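Local coordinates for protein metagenomic carboxyl esterase MGS0156 (Uncultured organism, PDB 5D8M) that probably hydrolyses carboxylic esters, as an esterase with an alpha/beta-hydrolase-like parallel sheet, at residues D59-I63 against L64-A68; S318-S321 against Y322-A326; R34-F37 against R38-M41; E255-A259 against I260-F264; R238-R242 against V243-S247. All blocks are in the same frame, centred on the assembly; numbering follows the deposited sequence.

Contact 1: D59-I63 against L64-A68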
# COMPACT_ATOMS: atom_id res chain seq x y z
N ASP A 59 -2.73 -21.31 -7.07
CA ASP A 59 -3.39 -21.61 -8.34
C ASP A 59 -4.50 -20.62 -8.69
O ASP A 59 -5.20 -20.12 -7.82
CB ASP A 59 -3.99 -23.02 -8.33
CG ASP A 59 -2.93 -24.09 -8.19
OD1 ASP A 59 -1.73 -23.76 -8.27
OD2 ASP A 59 -3.30 -25.27 -8.01
N GLY A 60 -4.65 -20.35 -9.99
CA GLY A 60 -5.70 -19.48 -10.47
C GLY A 60 -5.58 -18.05 -9.94
O GLY A 60 -4.55 -17.41 -10.09
N ASP A 61 -6.64 -17.59 -9.30
CA ASP A 61 -6.70 -16.24 -8.75
C ASP A 61 -6.43 -16.26 -7.25
O ASP A 61 -6.53 -15.22 -6.60
CB ASP A 61 -8.07 -15.61 -9.03
CG ASP A 61 -8.39 -15.51 -10.51
OD1 ASP A 61 -7.57 -14.93 -11.26
OD2 ASP A 61 -9.46 -16.03 -10.91
N GLY A 62 -6.09 -17.44 -6.71
CA GLY A 62 -5.86 -17.62 -5.28
C GLY A 62 -5.01 -16.57 -4.57
O GLY A 62 -5.40 -16.06 -3.52
N ILE A 63 -3.85 -16.24 -5.11
CA ILE A 63 -3.05 -15.18 -4.50
C ILE A 63 -3.09 -13.88 -5.30
O ILE A 63 -3.10 -12.79 -4.71
CB ILE A 63 -1.56 -15.60 -4.31
CG1 ILE A 63 -0.93 -16.09 -5.63
CG2 ILE A 63 -1.46 -16.67 -3.19
CD1 ILE A 63 0.64 -16.22 -5.59
N LEU A 64 -3.13 -13.99 -6.62
CA LEU A 64 -3.07 -12.82 -7.50
C LEU A 64 -4.05 -12.97 -8.63
O LEU A 64 -3.99 -13.95 -9.37
CB LEU A 64 -1.67 -12.65 -8.08
CG LEU A 64 -0.53 -12.40 -7.10
CD1 LEU A 64 0.81 -12.70 -7.77
CD2 LEU A 64 -0.58 -10.92 -6.62
N TRP A 65 -4.96 -12.01 -8.76
CA TRP A 65 -5.98 -12.05 -9.81
C TRP A 65 -5.32 -12.08 -11.17
O TRP A 65 -4.30 -11.43 -11.38
CB TRP A 65 -6.91 -10.84 -9.74
CG TRP A 65 -7.87 -10.89 -8.60
CD1 TRP A 65 -7.76 -10.23 -7.41
CD2 TRP A 65 -9.08 -11.65 -8.53
NE1 TRP A 65 -8.84 -10.53 -6.61
CE2 TRP A 65 -9.66 -11.40 -7.27
CE3 TRP A 65 -9.73 -12.52 -9.42
CZ2 TRP A 65 -10.86 -11.98 -6.87
CZ3 TRP A 65 -10.94 -13.09 -9.02
CH2 TRP A 65 -11.48 -12.82 -7.75
N ARG A 66 -5.92 -12.84 -12.08
CA ARG A 66 -5.48 -12.88 -13.46
C ARG A 66 -6.29 -11.90 -14.30
O ARG A 66 -7.27 -12.30 -14.90
CB ARG A 66 -5.65 -14.28 -14.05
CG ARG A 66 -4.87 -15.37 -13.36
CD ARG A 66 -5.40 -16.75 -13.72
NE ARG A 66 -6.69 -17.02 -13.09
CZ ARG A 66 -7.38 -18.15 -13.23
NH1 ARG A 66 -6.90 -19.14 -13.97
NH2 ARG A 66 -8.55 -18.30 -12.61
N LEU A 67 -5.86 -10.65 -14.37
CA LEU A 67 -6.48 -9.68 -15.26
C LEU A 67 -6.00 -9.95 -16.67
O LEU A 67 -5.05 -10.70 -16.86
CB LEU A 67 -6.17 -8.24 -14.82
CG LEU A 67 -7.26 -7.57 -13.96
CD1 LEU A 67 -7.33 -8.20 -12.58
CD2 LEU A 67 -7.10 -6.06 -13.87
N ALA A 68 -6.65 -9.34 -17.65
CA ALA A 68 -6.33 -9.60 -19.06
C ALA A 68 -4.94 -9.08 -19.42
O ALA A 68 -4.41 -8.17 -18.79
CB ALA A 68 -7.40 -8.96 -19.99

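Contact 2: S318-S321 against Y322-A326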
# COMPACT_ATOMS: atom_id res chain seq x y z
N SER A 318 -13.19 -9.63 9.42
CA SER A 318 -13.50 -11.06 9.35
C SER A 318 -12.83 -11.83 8.20
O SER A 318 -12.93 -13.04 8.13
CB SER A 318 -15.01 -11.24 9.22
OG SER A 318 -15.45 -10.63 8.01
N LYS A 319 -12.15 -11.13 7.29
CA LYS A 319 -11.50 -11.82 6.17
C LYS A 319 -10.04 -11.39 6.05
O LYS A 319 -9.59 -10.98 4.98
CB LYS A 319 -12.26 -11.56 4.86
CG LYS A 319 -13.70 -12.14 4.85
CD LYS A 319 -13.66 -13.67 4.92
CE LYS A 319 -15.07 -14.26 4.95
NZ LYS A 319 -15.04 -15.75 4.95
N ASN A 320 -9.29 -11.50 7.15
CA ASN A 320 -7.95 -10.92 7.27
C ASN A 320 -6.84 -11.87 6.81
O ASN A 320 -5.67 -11.48 6.76
CB ASN A 320 -7.72 -10.49 8.72
CG ASN A 320 -6.47 -9.63 8.89
OD1 ASN A 320 -5.53 -10.01 9.59
ND2 ASN A 320 -6.47 -8.48 8.26
N SER A 321 -7.21 -13.10 6.50
CA SER A 321 -6.23 -14.10 6.08
C SER A 321 -5.72 -13.84 4.66
O SER A 321 -6.51 -13.74 3.72
CB SER A 321 -6.82 -15.51 6.17
OG SER A 321 -7.12 -15.82 7.52
N TYR A 322 -4.41 -13.72 4.53
CA TYR A 322 -3.75 -13.57 3.23
C TYR A 322 -2.27 -13.91 3.45
O TYR A 322 -1.74 -13.67 4.53
CB TYR A 322 -3.89 -12.15 2.66
CG TYR A 322 -3.31 -12.05 1.27
CD1 TYR A 322 -4.04 -12.51 0.16
CD2 TYR A 322 -2.03 -11.56 1.06
CE1 TYR A 322 -3.50 -12.47 -1.11
CE2 TYR A 322 -1.48 -11.53 -0.21
CZ TYR A 322 -2.21 -11.97 -1.28
OH TYR A 322 -1.65 -11.93 -2.52
N PRO A 323 -1.59 -14.48 2.42
CA PRO A 323 -0.16 -14.78 2.63
C PRO A 323 0.75 -13.55 2.55
O PRO A 323 1.56 -13.43 1.62
CB PRO A 323 0.16 -15.77 1.50
CG PRO A 323 -0.84 -15.47 0.43
CD PRO A 323 -2.11 -15.11 1.20
N ARG A 324 0.63 -12.65 3.53
CA ARG A 324 1.49 -11.46 3.61
C ARG A 324 3.01 -11.76 3.61
O ARG A 324 3.76 -11.05 2.92
CB ARG A 324 1.10 -10.61 4.86
CG ARG A 324 -0.32 -9.97 4.75
CD ARG A 324 -0.73 -9.25 6.04
NE ARG A 324 -0.95 -10.20 7.14
CZ ARG A 324 -2.13 -10.78 7.38
NH1 ARG A 324 -2.26 -11.62 8.39
NH2 ARG A 324 -3.16 -10.52 6.59
N PRO A 325 3.48 -12.81 4.34
CA PRO A 325 4.93 -13.06 4.28
C PRO A 325 5.41 -13.37 2.87
O PRO A 325 6.44 -12.84 2.46
CB PRO A 325 5.11 -14.29 5.18
CG PRO A 325 3.94 -14.22 6.15
CD PRO A 325 2.81 -13.72 5.29
N ALA A 326 4.67 -14.21 2.15
CA ALA A 326 5.06 -14.54 0.79
C ALA A 326 5.02 -13.30 -0.09
O ALA A 326 5.91 -13.09 -0.93
CB ALA A 326 4.17 -15.61 0.23
O HOH W 1 -4.81 -12.76 9.71

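Contact 3: R34-F37 against R38-M41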
# COMPACT_ATOMS: atom_id res chain seq x y z
N ARG A 34 3.53 -8.02 -14.03
CA ARG A 34 2.61 -8.97 -13.40
C ARG A 34 3.04 -10.42 -13.53
O ARG A 34 2.82 -11.22 -12.62
CB ARG A 34 1.20 -8.83 -13.99
CG ARG A 34 0.48 -7.57 -13.56
CD ARG A 34 -0.87 -7.47 -14.22
NE ARG A 34 -0.76 -7.25 -15.67
CZ ARG A 34 -1.70 -7.60 -16.53
NH1 ARG A 34 -2.80 -8.20 -16.09
NH2 ARG A 34 -1.55 -7.35 -17.84
N GLY A 35 3.59 -10.76 -14.70
CA GLY A 35 3.99 -12.12 -14.99
C GLY A 35 5.18 -12.57 -14.16
O GLY A 35 5.17 -13.65 -13.59
N ARG A 36 6.21 -11.74 -14.08
CA ARG A 36 7.39 -12.11 -13.32
C ARG A 36 7.08 -12.10 -11.82
O ARG A 36 7.54 -12.97 -11.07
CB ARG A 36 8.57 -11.18 -13.65
CG ARG A 36 9.88 -11.51 -12.90
CD ARG A 36 10.33 -12.94 -13.11
NE ARG A 36 11.60 -13.19 -12.42
CZ ARG A 36 12.20 -14.38 -12.36
NH1 ARG A 36 11.65 -15.44 -12.94
NH2 ARG A 36 13.36 -14.51 -11.73
N PHE A 37 6.26 -11.15 -11.38
CA PHE A 37 5.92 -11.13 -9.96
C PHE A 37 5.13 -12.39 -9.56
O PHE A 37 5.43 -12.98 -8.51
CB PHE A 37 5.14 -9.86 -9.61
CG PHE A 37 4.90 -9.69 -8.13
CD1 PHE A 37 5.90 -9.22 -7.29
CD2 PHE A 37 3.68 -10.06 -7.58
CE1 PHE A 37 5.68 -9.09 -5.91
CE2 PHE A 37 3.45 -9.93 -6.21
CZ PHE A 37 4.45 -9.44 -5.37
N ARG A 38 4.16 -12.81 -10.38
CA ARG A 38 3.42 -14.05 -10.09
C ARG A 38 4.36 -15.25 -10.01
O ARG A 38 4.26 -16.10 -9.11
CB ARG A 38 2.35 -14.33 -11.17
CG ARG A 38 1.63 -15.68 -10.98
CD ARG A 38 0.56 -15.96 -12.07
NE ARG A 38 -0.39 -14.85 -12.21
CZ ARG A 38 -1.45 -14.65 -11.44
NH1 ARG A 38 -1.73 -15.49 -10.46
NH2 ARG A 38 -2.25 -13.60 -11.65
N GLU A 39 5.30 -15.30 -10.94
CA GLU A 39 6.30 -16.34 -11.00
C GLU A 39 7.13 -16.42 -9.71
O GLU A 39 7.33 -17.49 -9.16
CB GLU A 39 7.19 -16.09 -12.21
CG GLU A 39 8.16 -17.20 -12.59
CD GLU A 39 8.81 -16.90 -13.92
OE1 GLU A 39 8.72 -15.73 -14.38
OE2 GLU A 39 9.37 -17.82 -14.54
N ILE A 40 7.62 -15.27 -9.27
CA ILE A 40 8.41 -15.18 -8.04
C ILE A 40 7.58 -15.59 -6.83
O ILE A 40 8.02 -16.42 -6.02
CB ILE A 40 8.95 -13.75 -7.86
CG1 ILE A 40 10.08 -13.51 -8.87
CG2 ILE A 40 9.44 -13.53 -6.43
CD1 ILE A 40 10.59 -12.07 -8.89
N MSE A 41 6.38 -15.03 -6.69
CA MSE A 41 5.59 -15.30 -5.49
C MSE A 41 5.17 -16.77 -5.45
O MSE A 41 5.21 -17.42 -4.41
CB MSE A 41 4.37 -14.38 -5.42
CG MSE A 41 3.65 -14.42 -4.08
SE MSE A 41 2.29 -13.03 -3.91
CE MSE A 41 1.49 -13.66 -2.22

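Contact 4: E255-A259 against I260-F264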
# COMPACT_ATOMS: atom_id res chain seq x y z
N GLU A 255 -17.78 -11.38 -0.85
CA GLU A 255 -17.84 -12.35 0.23
C GLU A 255 -16.47 -12.62 0.88
O GLU A 255 -16.42 -13.09 2.01
CB GLU A 255 -18.46 -13.66 -0.26
CG GLU A 255 -17.59 -14.53 -1.13
CD GLU A 255 -18.20 -15.91 -1.38
OE1 GLU A 255 -17.46 -16.83 -1.80
OE2 GLU A 255 -19.43 -16.08 -1.18
N GLU A 256 -15.37 -12.33 0.18
CA GLU A 256 -14.04 -12.46 0.79
C GLU A 256 -13.50 -11.12 1.28
O GLU A 256 -12.31 -10.97 1.56
CB GLU A 256 -13.06 -13.10 -0.19
CG GLU A 256 -13.43 -14.55 -0.57
CD GLU A 256 -13.55 -15.50 0.64
OE1 GLU A 256 -12.83 -15.30 1.65
OE2 GLU A 256 -14.35 -16.47 0.58
N THR A 257 -14.39 -10.15 1.40
CA THR A 257 -14.07 -8.83 1.91
C THR A 257 -14.57 -8.76 3.37
O THR A 257 -15.69 -9.18 3.65
CB THR A 257 -14.71 -7.71 1.02
OG1 THR A 257 -14.13 -7.72 -0.30
CG2 THR A 257 -14.52 -6.33 1.63
N SER A 258 -13.73 -8.27 4.28
CA SER A 258 -14.08 -8.17 5.71
C SER A 258 -15.39 -7.44 5.97
O SER A 258 -15.68 -6.44 5.33
CB SER A 258 -12.96 -7.43 6.48
OG SER A 258 -11.77 -8.19 6.51
N ALA A 259 -16.16 -7.94 6.94
CA ALA A 259 -17.47 -7.38 7.25
C ALA A 259 -17.40 -5.86 7.42
O ALA A 259 -18.19 -5.13 6.85
CB ALA A 259 -18.04 -8.03 8.50
N ILE A 260 -16.39 -5.39 8.16
CA ILE A 260 -16.28 -3.98 8.49
C ILE A 260 -16.11 -3.14 7.22
O ILE A 260 -16.51 -1.98 7.18
CB ILE A 260 -15.10 -3.72 9.48
CG1 ILE A 260 -15.20 -2.32 10.09
CG2 ILE A 260 -13.73 -3.94 8.80
CD1 ILE A 260 -16.14 -2.27 11.26
N LEU A 261 -15.55 -3.75 6.18
CA LEU A 261 -15.25 -3.03 4.94
C LEU A 261 -16.39 -3.12 3.92
O LEU A 261 -16.46 -2.34 2.97
CB LEU A 261 -13.97 -3.57 4.31
CG LEU A 261 -12.68 -3.42 5.12
CD1 LEU A 261 -11.55 -4.04 4.31
CD2 LEU A 261 -12.38 -1.94 5.45
N ARG A 262 -17.29 -4.08 4.10
CA ARG A 262 -18.33 -4.28 3.10
C ARG A 262 -19.22 -3.07 2.82
O ARG A 262 -19.54 -2.83 1.66
CB ARG A 262 -19.21 -5.48 3.48
CG ARG A 262 -18.46 -6.78 3.37
CD ARG A 262 -19.43 -7.95 3.20
NE ARG A 262 -18.70 -9.20 3.24
CZ ARG A 262 -18.67 -10.02 4.29
NH1 ARG A 262 -19.38 -9.73 5.38
NH2 ARG A 262 -17.96 -11.14 4.23
N PRO A 263 -19.65 -2.32 3.85
CA PRO A 263 -20.44 -1.15 3.48
C PRO A 263 -19.71 -0.16 2.58
O PRO A 263 -20.34 0.50 1.74
CB PRO A 263 -20.75 -0.50 4.84
CG PRO A 263 -20.74 -1.64 5.81
CD PRO A 263 -19.62 -2.53 5.32
N PHE A 264 -18.39 -0.06 2.73
CA PHE A 264 -17.61 0.87 1.91
C PHE A 264 -17.33 0.24 0.57
O PHE A 264 -17.40 0.91 -0.45
CB PHE A 264 -16.31 1.27 2.65
CG PHE A 264 -16.58 1.78 4.03
CD1 PHE A 264 -17.09 3.07 4.22
CD2 PHE A 264 -16.42 0.96 5.14
CE1 PHE A 264 -17.39 3.54 5.51
CE2 PHE A 264 -16.71 1.42 6.44
CZ PHE A 264 -17.20 2.71 6.63

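Contact 5: R238-R242 against V243-S247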
# COMPACT_ATOMS: atom_id res chain seq x y z
N ARG A 238 6.41 16.30 -10.67
CA ARG A 238 7.06 15.11 -11.16
C ARG A 238 7.57 14.26 -10.00
O ARG A 238 8.15 14.79 -9.05
CB ARG A 238 8.23 15.48 -12.08
CG ARG A 238 7.90 15.43 -13.54
N LEU A 239 7.36 12.95 -10.05
CA LEU A 239 7.98 12.09 -9.06
C LEU A 239 9.45 11.97 -9.42
O LEU A 239 9.78 11.94 -10.60
CB LEU A 239 7.31 10.72 -9.02
CG LEU A 239 5.81 10.74 -8.70
CD1 LEU A 239 5.28 9.33 -8.69
CD2 LEU A 239 5.56 11.41 -7.33
N PRO A 240 10.35 11.95 -8.41
CA PRO A 240 11.78 11.87 -8.73
C PRO A 240 12.11 10.67 -9.62
O PRO A 240 11.76 9.55 -9.26
CB PRO A 240 12.45 11.72 -7.36
CG PRO A 240 11.49 12.42 -6.41
CD PRO A 240 10.10 12.18 -6.97
N ALA A 241 12.77 10.91 -10.74
CA ALA A 241 13.00 9.89 -11.76
C ALA A 241 14.02 8.82 -11.39
O ALA A 241 13.97 7.72 -11.93
CB ALA A 241 13.45 10.57 -13.07
N ARG A 242 14.97 9.13 -10.51
CA ARG A 242 15.99 8.16 -10.18
C ARG A 242 15.47 7.06 -9.21
O ARG A 242 16.10 6.02 -9.05
CB ARG A 242 17.21 8.85 -9.58
CG ARG A 242 16.94 9.59 -8.26
CD ARG A 242 18.24 9.74 -7.42
NE ARG A 242 18.86 8.44 -7.17
CZ ARG A 242 18.39 7.55 -6.29
NH1 ARG A 242 17.30 7.83 -5.60
NH2 ARG A 242 19.00 6.38 -6.11
N VAL A 243 14.32 7.32 -8.58
CA VAL A 243 13.64 6.33 -7.74
C VAL A 243 12.75 5.40 -8.60
O VAL A 243 12.11 5.87 -9.54
CB VAL A 243 12.77 7.01 -6.66
CG1 VAL A 243 12.06 5.97 -5.78
CG2 VAL A 243 13.60 7.98 -5.83
N ARG A 244 12.73 4.10 -8.34
CA ARG A 244 11.84 3.21 -9.07
C ARG A 244 10.54 3.00 -8.30
O ARG A 244 10.56 2.83 -7.08
CB ARG A 244 12.51 1.87 -9.33
CG ARG A 244 13.90 2.01 -9.93
CD ARG A 244 13.87 1.97 -11.42
NE ARG A 244 14.26 0.65 -11.89
CZ ARG A 244 15.52 0.25 -12.10
NH1 ARG A 244 16.54 1.08 -11.89
NH2 ARG A 244 15.75 -0.99 -12.52
N TYR A 245 9.41 2.99 -9.00
CA TYR A 245 8.11 2.84 -8.35
C TYR A 245 7.44 1.53 -8.78
O TYR A 245 7.54 1.12 -9.94
CB TYR A 245 7.21 4.04 -8.68
CG TYR A 245 7.89 5.35 -8.34
CD1 TYR A 245 7.86 5.85 -7.04
CD2 TYR A 245 8.60 6.06 -9.30
CE1 TYR A 245 8.50 7.03 -6.72
CE2 TYR A 245 9.24 7.24 -8.99
CZ TYR A 245 9.19 7.73 -7.70
OH TYR A 245 9.84 8.92 -7.40
N TYR A 246 6.78 0.90 -7.82
CA TYR A 246 6.11 -0.37 -8.05
C TYR A 246 4.78 -0.36 -7.33
O TYR A 246 4.68 0.20 -6.23
CB TYR A 246 6.95 -1.55 -7.54
CG TYR A 246 8.40 -1.54 -8.01
CD1 TYR A 246 9.37 -0.80 -7.33
CD2 TYR A 246 8.80 -2.30 -9.10
CE1 TYR A 246 10.71 -0.80 -7.75
CE2 TYR A 246 10.13 -2.32 -9.52
CZ TYR A 246 11.07 -1.56 -8.85
OH TYR A 246 12.37 -1.58 -9.24
N SER A 247 3.76 -0.98 -7.92
CA SER A 247 2.44 -0.94 -7.29
C SER A 247 1.75 -2.30 -7.33
O SER A 247 1.81 -3.02 -8.35
CB SER A 247 1.55 0.11 -7.98
OG SER A 247 2.13 1.41 -7.95
O HOH W 2 11.15 6.33 -11.95

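Contact 1: D59-I63 against L64-A68
Asp61 and Arg66 carry the polar part of this bend, held by one salt bridge and one bond to the backbone. Arg66 presents its guanidinium side-on: NE reaches Asp61 OD1 at 2.9 Å and NH2 reaches Asp61 OD2 at 3.0 Å, so one nitrogen serves each oxygen. Both acceptors lie in the guanidinium plane, yet both bonds arrive from above the carboxylate plane, the two planes being turned 65° apart. The bend at chi3 of Arg66 (-72°) folds the guanidinium back over the turn to make this grip. Asp61 OD1 also accepts the backbone N-H of Arg66 at 2.8 Å, here nearly in line with its C-O bond. A short acid suits the place because one oxygen can hold backbone and side chain together.

Flat groups add van der Waals contacts. The CA of Gly60 sits 3.5 Å above the centre of the Arg66 guanidinium. Gly60 is the second residue of a type II' turn from Asp59 to Gly62, and its positive phi is easily adopted without a side chain. Trp65 approaches obliquely, CE3 3.5 Å from Asp61 CG with ring and carboxylate planes 32° apart, while its indole stacks with Phe251 and gives its NE1 hydrogen to the carbonyl of Phe251.

The apolar pair is Ile63 CG1 and Leu64 CG, 4.0 Å apart, aliphatic branches suited to burial.

The whole bend belongs to the long loop between helix 34-48 and strand 87-92. Ile63 lies on Met41 and Met45 of helix 34-48, Leu64 on Phe37 of the same helix, and backbone bonds join Ile63 to Asn296 and Trp65 to Tyr294.

Contact 2: S318-S321 against Y322-A326
Arg324 turns the edge of its guanidinium to Asn320, amide and guanidinium planes only 24° apart while the two side chains cross at about a right angle. The direct bond goes to the backbone: Arg324 NH2 donates to Asn320 O at 2.7 Å, with the acceptor in the guanidinium plane and the donor nearly in line with the carbonyl (C=O...N 177°). Over one face, Tyr322 O lies 4.0 Å above the centre of the Arg324 guanidinium. An arginine is well chosen, since its several N-H groups can serve separate acceptors. NH2 also bonds Ala301 O, and NH1 forms a salt bridge with Asp109.

Asn320 OD1 and Arg324 NH1 stand 3.8 Å apart, and a water joins them: it donates to Asn320 OD1 at 2.8 Å and accepts from Arg324 NH1 at 3.1 Å. The amide is fixed at both ends by the backbone, OD1 taking the N-H of Phe306 and ND2 giving to Met304 O, which suits asparagine, donor and acceptor in one group.

Between these residues the chain turns sharply. Pro323 centres an inverse gamma turn, closed by Arg324 N to Tyr322 O at 2.8 Å, and stands at the N-cap of the following helix. Its ring carbon CD rests 3.2 Å above the Tyr322 ring, toward the rim. With CG anti to the backbone N, the tyrosine is carried off from Asn320, and its hydroxyl bonds Ile63 O.

Residues 318-326 lead from the loop after helix 312-316 into helix 324-338; Tyr322 and Pro323 both pack on Met41 of helix 34-48, and Pro323 and Ala326 on Met45.

Contact 3: R34-F37 against R38-M41
Arg36 and Glu39, three residues apart on one helix, are joined by a salt bridge through one weak hydrogen bond, Arg36 NH1 to Glu39 OE1 at 3.3 Å. OE1 lies at the edge of the guanidinium, in its plane, but the carboxylate plane stands 86° to it. The polar atoms are satisfied mainly by other partners: OE1 and OE2 of Glu39 accept the backbone N-H groups of Thr74 and Gly75, while Arg36 NH2 forms a salt bridge with Glu337 and bonds Pro77 O, and NH1 bonds Arg76 O. Over one face of the Arg36 guanidinium lies Ile40 CG1, 3.8 Å above the plane, an aliphatic cover for a buried charge. The bend at chi2 (55°) turns the arginine chain onward, toward the C-terminal end of the helix, to reach both neighbours.

Arg38 is paired with Glu70 through NE, and its NH2 bonds Leu64 O. Arg34 NH2 pairs with Asp32 and bonds Ala68 O. Backbone donors are met in order: Arg38 N by Arg34 O at 3.1 Å, Glu39 N by Gly35 O at 3.1 Å, Ile40 N by Arg36 O and Met41 N by Phe37 O, both at 2.9 Å.

Met41 is selenomethionine; its extended chain brings SE 4.0 Å from Phe37 CE2, a Met-aromatic contact made obliquely.

Successive i to i+4 bonds and pairs spaced three or four apart are those of a regular alpha-helix, here helix 34-48, packed against helix 324-338 and strand 290-293 of the parallel sheet of an alpha/beta fold.

Contact 4: E255-A259 against I260-F264
Chi1 of -69° sets CG of Arg262 beside its backbone N, and near-trans torsions at chi2 (-157°) and chi3 keep the chain extended, so that it runs back over the carbonyl of Thr257 toward Glu255. The guanidinium then meets Glu255 O at its edge, where NH2 makes a weak bond of 3.3 Å. Thr257 O lies over one face instead, 3.2 Å from Arg262 CZ, and so takes no N-H from it. NE goes to the carbonyl of Arg254. A long, many-armed side chain fits this row of backbone oxygens.

The backbone meanwhile winds from loop into helix 262-269. Leu261 N bonds Ser258 O at 2.8 Å and Arg262 N bonds Ala259 O at 3.1 Å, both i to i+3 and both with the donor above the carbonyl plane, as in a 3-10-like turn; Arg262 N also bonds Ser258 O weakly. Pro263 has no N-H to give, and its CD lies 3.3 Å from Ala259 O, where a helical donor would stand.

Apolar packing lies across the turn, Thr257 CG2 touching Leu261 CB at 3.9 Å, while Thr257 OG1 bonds Ser253 O. Ala259, with only a methyl, lets Arg262 NH1 lie 3.8 Å from its CB. Ser258 N donates to Asp298 OD2.

Contact 5: R238-R242 against V243-S247
Tyr245 reaches back from the start of the strand to close the loop before it, its hydroxyl giving its hydrogen to Pro240 O at 2.7 Å. The bond comes in the carbonyl plane, on a lone pair. Chi1 of -54° aims the ring at the loop, where Leu239 CD1 stands 4.3 Å above the centre of the Tyr245 ring. Pro240 CD lies 3.3 Å from Tyr245 OH. Tyr245 is buried here, and Pro240 and Tyr245 rest on Leu168 and Leu165 of helix 159-170. Branched Val243 suits the buried approach to strand 244-248, its CG2 4.2 Å from Pro240 CB.

The outer side is looser. A type I turn from Pro240 to Val243 is closed by a weak bond, Val243 N to Pro240 O at 3.5 Å, and exposed Ala241 and Arg242 form its middle. A water bridges Ala241 O and Val243 O, donating to them at 3.1 and 2.6 Å. Arg242 passes Val243 CG2 with NH1 at 3.7 Å before bonding Thr178 O.

Pro240 O thus accepts a short phenol bond beside a long, weak turn bond, consistent with the tyrosine contributing more than the turn bond to holding the loop against the sheet.

In the fold
Contacts 1, 2 and 3 form one cluster. Tyr322 of contact 2 meets contact 1, and Ala68 O of contact 1 takes Arg34 NH2 of contact 3 at 3.1 Å, while Met41 CE of contact 3 lies 3.6 Å from Tyr322 OH of contact 2. Contact 4 joins through contact 2, where Ser318 OG and Ala259 N are 3.0 Å apart and Lys319 N and Ser258 OG 3.1 Å. Contact 5 stands away, its centre about 32 Å from that of contact 4, on the opposite side of the chain's centre. It abuts helix 159-170, which follows strand 151-157, where the nucleophile elbow of an alpha/beta hydrolase would be expected.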